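Local coordinates for protein inositol 2-dehydrogenase/D-chiro-inositol 3-dehydrogenase (Lactobacillus casei, PDB 4MIY) that oxidises myo-inositol and D-chiro-inositol to their keto derivatives, using NAD as the hydride acceptor, at residues H17-L21 with T22-T26; D172-I175 with H176-D179; D306-I309 with A310-A314. All coordinates share one frame; numbering follows the deposited sequence.

Contact 1 (H17-L21 with T22-T26); sequences HIDRL and TNVLT. With SO4 (sulfate ion), chain I.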
loop_
_atom_site.group_PDB
_atom_site.type_symbol
_atom_site.label_atom_id
_atom_site.label_comp_id
_atom_site.label_asym_id
_atom_site.label_seq_id
_atom_site.Cartn_x
_atom_site.Cartn_y
_atom_site.Cartn_z
ATOM N N HIS A 17 31.696 -12.488 6.959
ATOM C CA HIS A 17 31.476 -13.935 6.995
ATOM C C HIS A 17 32.025 -14.570 8.275
ATOM O O HIS A 17 31.436 -15.437 8.824
ATOM C CB HIS A 17 32.059 -14.612 5.784
ATOM C CG HIS A 17 31.212 -14.509 4.567
ATOM N ND1 HIS A 17 29.849 -14.586 4.615
ATOM C CD2 HIS A 17 31.535 -14.369 3.271
ATOM C CE1 HIS A 17 29.367 -14.469 3.403
ATOM N NE2 HIS A 17 30.369 -14.354 2.564
ATOM N N ILE A 18 33.177 -14.107 8.726
ATOM C CA ILE A 18 33.694 -14.548 10.009
ATOM C C ILE A 18 32.762 -14.225 11.145
ATOM O O ILE A 18 32.528 -15.023 11.995
ATOM C CB ILE A 18 35.096 -13.953 10.299
ATOM C CG1 ILE A 18 36.098 -14.527 9.322
ATOM C CG2 ILE A 18 35.487 -14.132 11.756
ATOM C CD1 ILE A 18 37.459 -13.900 9.428
ATOM N N ASP A 19 32.248 -13.012 11.139
ATOM C CA ASP A 19 31.260 -12.615 12.105
ATOM C C ASP A 19 30.026 -13.542 12.070
ATOM O O ASP A 19 29.514 -13.934 13.076
ATOM C CB ASP A 19 30.845 -11.165 11.842
ATOM C CG ASP A 19 29.905 -10.653 12.863
ATOM O OD1 ASP A 19 30.258 -10.700 14.019
ATOM O OD2 ASP A 19 28.811 -10.236 12.505
ATOM N N ARG A 20 29.590 -13.858 10.869
ATOM C CA ARG A 20 28.488 -14.778 10.674
ATOM C C ARG A 20 28.774 -16.130 11.300
ATOM O O ARG A 20 27.994 -16.630 12.051
ATOM C CB ARG A 20 28.137 -14.918 9.181
ATOM C CG ARG A 20 27.134 -13.872 8.707
ATOM C CD ARG A 20 26.688 -13.989 7.287
ATOM N NE ARG A 20 27.609 -13.402 6.349
ATOM C CZ ARG A 20 27.631 -12.129 5.999
ATOM N NH1 ARG A 20 26.783 -11.265 6.489
ATOM N NH2 ARG A 20 28.498 -11.734 5.126
ATOM N N LEU A 21 29.937 -16.670 11.005
ATOM C CA LEU A 21 30.305 -17.988 11.464
ATOM C C LEU A 21 30.571 -18.027 12.949
ATOM O O LEU A 21 30.384 -19.018 13.567
ATOM C CB LEU A 21 31.498 -18.512 10.703
ATOM C CG LEU A 21 31.247 -18.669 9.218
ATOM C CD1 LEU A 21 32.508 -18.795 8.544
ATOM C CD2 LEU A 21 30.403 -19.852 8.900
ATOM N N THR A 22 30.960 -16.900 13.504
ATOM C CA THR A 22 31.381 -16.836 14.899
ATOM C C THR A 22 30.295 -16.409 15.840
ATOM O O THR A 22 30.171 -16.894 16.941
ATOM C CB THR A 22 32.549 -15.839 15.015
ATOM O OG1 THR A 22 33.584 -16.272 14.139
ATOM C CG2 THR A 22 33.074 -15.766 16.397
ATOM N N ASN A 23 29.528 -15.447 15.397
ATOM C CA ASN A 23 28.636 -14.797 16.272
ATOM C C ASN A 23 27.184 -15.070 15.946
ATOM O O ASN A 23 26.376 -15.179 16.821
ATOM C CB ASN A 23 28.946 -13.313 16.269
ATOM C CG ASN A 23 30.278 -13.006 16.916
ATOM O OD1 ASN A 23 30.614 -13.590 17.903
ATOM N ND2 ASN A 23 31.022 -12.114 16.339
ATOM N N VAL A 24 26.862 -15.175 14.683
ATOM C CA VAL A 24 25.465 -15.161 14.266
ATOM C C VAL A 24 24.855 -16.554 14.079
ATOM O O VAL A 24 23.797 -16.825 14.563
ATOM C CB VAL A 24 25.312 -14.349 12.982
ATOM C CG1 VAL A 24 23.866 -14.296 12.517
ATOM C CG2 VAL A 24 25.859 -12.935 13.159
ATOM N N LEU A 25 25.574 -17.418 13.392
ATOM C CA LEU A 25 25.049 -18.680 12.941
ATOM C C LEU A 25 25.526 -19.841 13.800
ATOM O O LEU A 25 26.412 -19.687 14.572
ATOM C CB LEU A 25 25.507 -18.903 11.516
ATOM C CG LEU A 25 25.175 -17.827 10.480
ATOM C CD1 LEU A 25 25.761 -18.171 9.189
ATOM C CD2 LEU A 25 23.680 -17.645 10.353
ATOM N N THR A 26 24.932 -20.997 13.607
ATOM C CA THR A 26 25.240 -22.145 14.428
ATOM C C THR A 26 25.986 -23.232 13.673
ATOM O O THR A 26 25.749 -23.463 12.545
ATOM C CB THR A 26 23.954 -22.717 15.129
ATOM O OG1 THR A 26 24.308 -23.845 15.937
ATOM C CG2 THR A 26 22.892 -23.119 14.150
HETATM S S SO4 I . 26.882 -23.332 18.137
HETATM O O1 SO4 I . 27.475 -23.990 17.050
HETATM O O2 SO4 I . 25.490 -23.149 17.924
HETATM O O3 SO4 I . 27.037 -24.033 19.335
HETATM O O4 SO4 I . 27.574 -22.140 18.366
HETATM O O HOH W 1 28.702 -21.114 13.911
#

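Contact 2 (D172-I175 with H176-D179); sequences DTLI and HEID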
loop_
_atom_site.group_PDB
_atom_site.type_symbol
_atom_site.label_atom_id
_atom_site.label_comp_id
_atom_site.label_asym_id
_atom_site.label_seq_id
_atom_site.Cartn_x
_atom_site.Cartn_y
_atom_site.Cartn_z
ATOM N N ASP A 172 29.617 -6.095 -10.345
ATOM C CA ASP A 172 29.318 -5.938 -8.942
ATOM C C ASP A 172 27.813 -5.770 -8.653
ATOM O O ASP A 172 27.343 -6.124 -7.625
ATOM C CB ASP A 172 30.099 -4.776 -8.336
ATOM C CG ASP A 172 31.568 -5.106 -8.113
ATOM O OD1 ASP A 172 31.955 -6.260 -8.315
ATOM O OD2 ASP A 172 32.315 -4.227 -7.731
ATOM N N THR A 173 27.114 -5.235 -9.625
ATOM C CA THR A 173 25.747 -4.822 -9.456
ATOM C C THR A 173 24.765 -5.710 -10.234
ATOM O O THR A 173 24.074 -6.481 -9.651
ATOM C CB THR A 173 25.628 -3.332 -9.768
ATOM O OG1 THR A 173 26.504 -2.606 -8.909
ATOM C CG2 THR A 173 24.218 -2.834 -9.548
ATOM N N LEU A 174 24.772 -5.645 -11.550
ATOM C CA LEU A 174 23.869 -6.463 -12.336
ATOM C C LEU A 174 24.076 -7.976 -12.175
ATOM O O LEU A 174 23.227 -8.742 -12.463
ATOM C CB LEU A 174 23.936 -6.065 -13.825
ATOM C CG LEU A 174 22.953 -6.706 -14.794
ATOM C CD1 LEU A 174 21.496 -6.324 -14.520
ATOM C CD2 LEU A 174 23.320 -6.335 -16.218
ATOM N N ILE A 175 25.238 -8.339 -11.715
ATOM C CA ILE A 175 25.586 -9.733 -11.561
ATOM C C ILE A 175 24.557 -10.486 -10.729
ATOM O O ILE A 175 24.319 -11.624 -10.951
ATOM C CB ILE A 175 27.020 -9.895 -10.989
ATOM C CG1 ILE A 175 27.547 -11.327 -11.181
ATOM C CG2 ILE A 175 27.096 -9.446 -9.572
ATOM C CD1 ILE A 175 27.785 -11.651 -12.537
ATOM N N HIS A 176 23.952 -9.791 -9.789
ATOM C CA HIS A 176 22.937 -10.353 -8.938
ATOM C C HIS A 176 21.672 -10.710 -9.707
ATOM O O HIS A 176 21.137 -11.756 -9.542
ATOM C CB HIS A 176 22.652 -9.424 -7.760
ATOM C CG HIS A 176 23.789 -9.335 -6.810
ATOM N ND1 HIS A 176 24.135 -10.373 -5.987
ATOM C CD2 HIS A 176 24.691 -8.362 -6.583
ATOM C CE1 HIS A 176 25.185 -10.034 -5.273
ATOM N NE2 HIS A 176 25.529 -8.808 -5.600
ATOM N N GLU A 177 21.261 -9.824 -10.584
ATOM C CA GLU A 177 20.156 -10.108 -11.454
ATOM C C GLU A 177 20.530 -11.176 -12.476
ATOM O O GLU A 177 19.726 -11.974 -12.842
ATOM C CB GLU A 177 19.688 -8.839 -12.162
ATOM C CG GLU A 177 18.860 -7.865 -11.321
ATOM C CD GLU A 177 19.633 -7.100 -10.266
ATOM O OE1 GLU A 177 20.815 -6.869 -10.435
ATOM O OE2 GLU A 177 19.021 -6.775 -9.262
ATOM N N ILE A 178 21.771 -11.158 -12.922
ATOM C CA ILE A 178 22.239 -12.154 -13.862
ATOM C C ILE A 178 22.124 -13.559 -13.309
ATOM O O ILE A 178 21.645 -14.419 -13.976
ATOM C CB ILE A 178 23.655 -11.867 -14.321
ATOM C CG1 ILE A 178 23.643 -10.748 -15.365
ATOM C CG2 ILE A 178 24.258 -13.094 -14.911
ATOM C CD1 ILE A 178 24.989 -10.128 -15.572
ATOM N N ASP A 179 22.500 -13.761 -12.061
ATOM C CA ASP A 179 22.286 -15.045 -11.461
ATOM C C ASP A 179 20.818 -15.347 -11.170
ATOM O O ASP A 179 20.366 -16.453 -11.323
ATOM C CB ASP A 179 23.075 -15.214 -10.197
ATOM C CG ASP A 179 22.727 -16.497 -9.486
ATOM O OD1 ASP A 179 23.193 -17.557 -9.892
ATOM O OD2 ASP A 179 21.946 -16.436 -8.558
HETATM O O HOH W 2 28.588 -7.469 -5.583
#

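Contact 3 (D306-I309 with A310-A314); sequences DGYI and AAITA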
loop_
_atom_site.group_PDB
_atom_site.type_symbol
_atom_site.label_atom_id
_atom_site.label_comp_id
_atom_site.label_asym_id
_atom_site.label_seq_id
_atom_site.Cartn_x
_atom_site.Cartn_y
_atom_site.Cartn_z
ATOM N N ASP A 306 26.428 -22.382 -12.035
ATOM C CA ASP A 306 25.823 -21.069 -11.878
ATOM C C ASP A 306 26.849 -19.967 -11.993
ATOM O O ASP A 306 26.618 -18.978 -12.603
ATOM C CB ASP A 306 25.080 -20.991 -10.541
ATOM C CG ASP A 306 23.873 -21.898 -10.498
ATOM O OD1 ASP A 306 23.035 -21.811 -11.388
ATOM O OD2 ASP A 306 23.783 -22.681 -9.583
ATOM N N GLY A 307 27.998 -20.159 -11.408
ATOM C CA GLY A 307 29.064 -19.212 -11.556
ATOM C C GLY A 307 29.543 -19.035 -12.982
ATOM O O GLY A 307 29.849 -17.958 -13.397
ATOM N N TYR A 308 29.564 -20.119 -13.710
ATOM C CA TYR A 308 29.929 -20.087 -15.092
ATOM C C TYR A 308 28.900 -19.374 -15.953
ATOM O O TYR A 308 29.235 -18.581 -16.776
ATOM C CB TYR A 308 30.196 -21.522 -15.542
ATOM C CG TYR A 308 30.683 -21.753 -16.953
ATOM C CD1 TYR A 308 31.744 -21.085 -17.469
ATOM C CD2 TYR A 308 30.061 -22.678 -17.738
ATOM C CE1 TYR A 308 32.178 -21.350 -18.750
ATOM C CE2 TYR A 308 30.480 -22.953 -18.967
ATOM C CZ TYR A 308 31.525 -22.278 -19.491
ATOM O OH TYR A 308 31.903 -22.572 -20.784
ATOM N N ILE A 309 27.633 -19.648 -15.727
ATOM C CA ILE A 309 26.591 -18.927 -16.408
ATOM C C ILE A 309 26.728 -17.436 -16.157
ATOM O O ILE A 309 26.589 -16.653 -17.046
ATOM C CB ILE A 309 25.225 -19.371 -15.950
ATOM C CG1 ILE A 309 24.963 -20.804 -16.380
ATOM C CG2 ILE A 309 24.151 -18.469 -16.510
ATOM C CD1 ILE A 309 23.835 -21.440 -15.640
ATOM N N ALA A 310 27.032 -17.069 -14.945
ATOM C CA ALA A 310 27.104 -15.679 -14.616
ATOM C C ALA A 310 28.310 -15.034 -15.282
ATOM O O ALA A 310 28.208 -13.965 -15.794
ATOM C CB ALA A 310 27.155 -15.491 -13.139
ATOM N N ALA A 311 29.420 -15.750 -15.279
ATOM C CA ALA A 311 30.620 -15.287 -15.937
ATOM C C ALA A 311 30.462 -15.055 -17.431
ATOM O O ALA A 311 30.899 -14.069 -17.930
ATOM C CB ALA A 311 31.753 -16.217 -15.653
ATOM N N ILE A 312 29.795 -15.970 -18.103
ATOM C CA ILE A 312 29.535 -15.852 -19.533
ATOM C C ILE A 312 28.645 -14.645 -19.813
ATOM O O ILE A 312 28.865 -13.891 -20.726
ATOM C CB ILE A 312 28.862 -17.115 -20.042
ATOM C CG1 ILE A 312 29.835 -18.287 -19.997
ATOM C CG2 ILE A 312 28.332 -16.942 -21.433
ATOM C CD1 ILE A 312 29.179 -19.555 -20.171
ATOM N N THR A 313 27.608 -14.506 -19.013
ATOM C CA THR A 313 26.640 -13.459 -19.211
ATOM C C THR A 313 27.254 -12.096 -18.915
ATOM O O THR A 313 27.028 -11.158 -19.609
ATOM C CB THR A 313 25.411 -13.739 -18.362
ATOM O OG1 THR A 313 24.859 -14.991 -18.727
ATOM C CG2 THR A 313 24.377 -12.691 -18.572
ATOM N N ALA A 314 28.060 -12.026 -17.882
ATOM C CA ALA A 314 28.725 -10.796 -17.540
ATOM C C ALA A 314 29.697 -10.354 -18.622
ATOM O O ALA A 314 29.827 -9.215 -18.912
ATOM C CB ALA A 314 29.441 -10.919 -16.231
#

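Contact 1 (H17-L21 with T22-T26)
Ile18 and Thr22, one turn apart near the end of helix 12-24, meet through a doubly used carbonyl. Ile18 O accepts the backbone N-H of Thr22 and, 2.7 Å away, the hydroxyl Thr22 OG1, and the two donors arrive from opposite faces of the carbonyl plane. The hydroxyl reaches back because OG1 lies anti to its own carbonyl carbon and beside its backbone N (chi1 -57°).

Asp19 is bound to Asn23 twice. Asn23 N gives an i to i+4 bond to Asp19 O, while Asn23 ND2 donates to Asp19 OD1 at 2.8 Å. This side-chain bond is almost straight (174°): the oxygen lies in the amide plane and is met nearly along its C-O axis, although carboxylate and amide planes are turned 64° apart.

At Arg20 the helix widens. Arg20 O takes the ordinary bond from Val24 N, above the carbonyl plane, and a straighter one from Leu25 N at 2.9 Å, an i to i+5 pi-type turn just where Leu25 leaves helical geometry. The arginine chain bends at chi3 and sends NE to His17 ND1 (3.1 Å), while His17 NE2 is held by Glu96. One water lies within hydrogen-bonding distance of both Leu21 O and Leu25 O, and probably links them. Thr26 OG1 lies very close to a sulfate, probably from the crystallisation liquor, which also binds Gly27 N of this subunit and Gly27 N of the second subunit.

Within the Rossmann beta-alpha-beta unit, the last turn shares acceptors: Ile18 O and Arg20 O each take two donors, and Asp19 O has weak second and third ones. The Asp19-Asn23 side-chain link probably gains strength from the carboxylate's negative charge.

Contact 2 (D172-I175 with H176-D179)
Ile175 lays its CG2 methyl over one face of the imidazole of the next residue, His176, 4.3 Å from the ring centroid and offset toward the rim. This CH-pi contact follows from the isoleucine's first torsion: with CG1 anti to the backbone N (chi1 -164°), CG2 is left between the backbone N and the carbonyl carbon, and from there it faces the ring. The longer branch of Ile175 goes elsewhere, its CD1 coming within loose packing distance of Ile178 CD1, while Ile175 O receives Asp179 N.

His176 is turned back toward the preceding turn. Its CD2 lies 3.6 Å from Asp172 O, and Thr173 O sits near the ring plane at the edge. Water 2 donates to Asp172 O at 2.7 Å and makes a weaker contact with NE2, tying the ring loosely to the backbone. The helix is irregular here: His176 N makes only a weak 3.3 Å bond to Thr173 O, and the regular pattern returns with Ile178 N to Leu174 O (2.9 Å). His176 also touches NAD and belongs to the coenzyme pocket; the irregular turn therefore lies where the ring meets the cofactor, and may help to place it.

Leu174 crosses Ile178 at about a right angle, its CG 4.1 Å from Ile178 CD1, and also crosses Glu177, whose CB meets Leu174 CD1. Glu177 bends at chi2, and its carboxylate is engaged by Arg127 and His155.

Helix 168-185 thus packs on both strand 223-229 of the mixed sheet and helix 304-323: Leu174 and Glu177 on the strand, Ile175 and Ile178 on the helix. Phe125, from the loop following strand 121-123, touches Ile175 and Asp179.

Contact 3 (D306-I309 with A310-A314)
A first torsion of -176° carries the Tyr308 ring away from its own backbone N and along the helix toward the next turn, and Ile312, with CG1 beside its own backbone N (chi1 -68°) and the chain then extended, sends CD1 to meet it. The methyl sits over the centre of the tyrosine face, 3.7 Å from the ring centroid and only 11° off the normal, a well-centred CH-pi contact. All six ring carbons lie at similar distances from that one carbon, the nearest being CZ. The same pair is also joined through the backbone, since Ile312 N bonds to Tyr308 O nearly on the line of the carbonyl, and Ile312 CG1 lies 3.3 Å from that oxygen.

One residue further on, Ile309 and Thr313 run side by side in the same direction. Thr313 OG1 turns back to Ile309 O at 2.9 Å, and Thr313 N reaches the same oxygen at 3.1 Å from the other face of the carbonyl plane. Ile309 CG2 comes to 4.2 Å from the hydroxyl Thr313 OG1, a loose touch beside the bond.

Regular i to i+4 bonds also run from Ala310 N to Asp306 O and from Ala311 N to Gly307 O. Ala311 and Tyr308 pack on helix 103-113 of the coenzyme domain, whereas Ala310 meets helix 168-185. Asp306 is held by Arg128 and Ser303.

Chemically, two successive i to i+4 pairs, one apolar and one polar, are made within the helix. The tyrosine face is covered by a methyl through dispersion and weak C-H polarity, and the buried threonine hydroxyl spends its proton on the carbonyl of its own helix.

The three contacts follow one another along the chain, each local, within a helix or at its end. Contact 1 ends helix 12-24 of the Rossmann domain; contacts 2 and 3 lie on helices 168-185 and 304-323 of the C-terminal domain. Contacts 2 and 3 have centres 10 Å apart and touch: Ile178 CG2 meets Thr313 CG2 at 3.7 Å, and Ile175 CD1 packs on the Ala310 methyl. Contact 1 stands apart, its centre about 25 Å from that of contact 2 and 28 Å from that of contact 3. The paired helices place the NAD-touching His176 near a helix that also packs on the Rossmann domain, consistent with a domain junction close to the coenzyme.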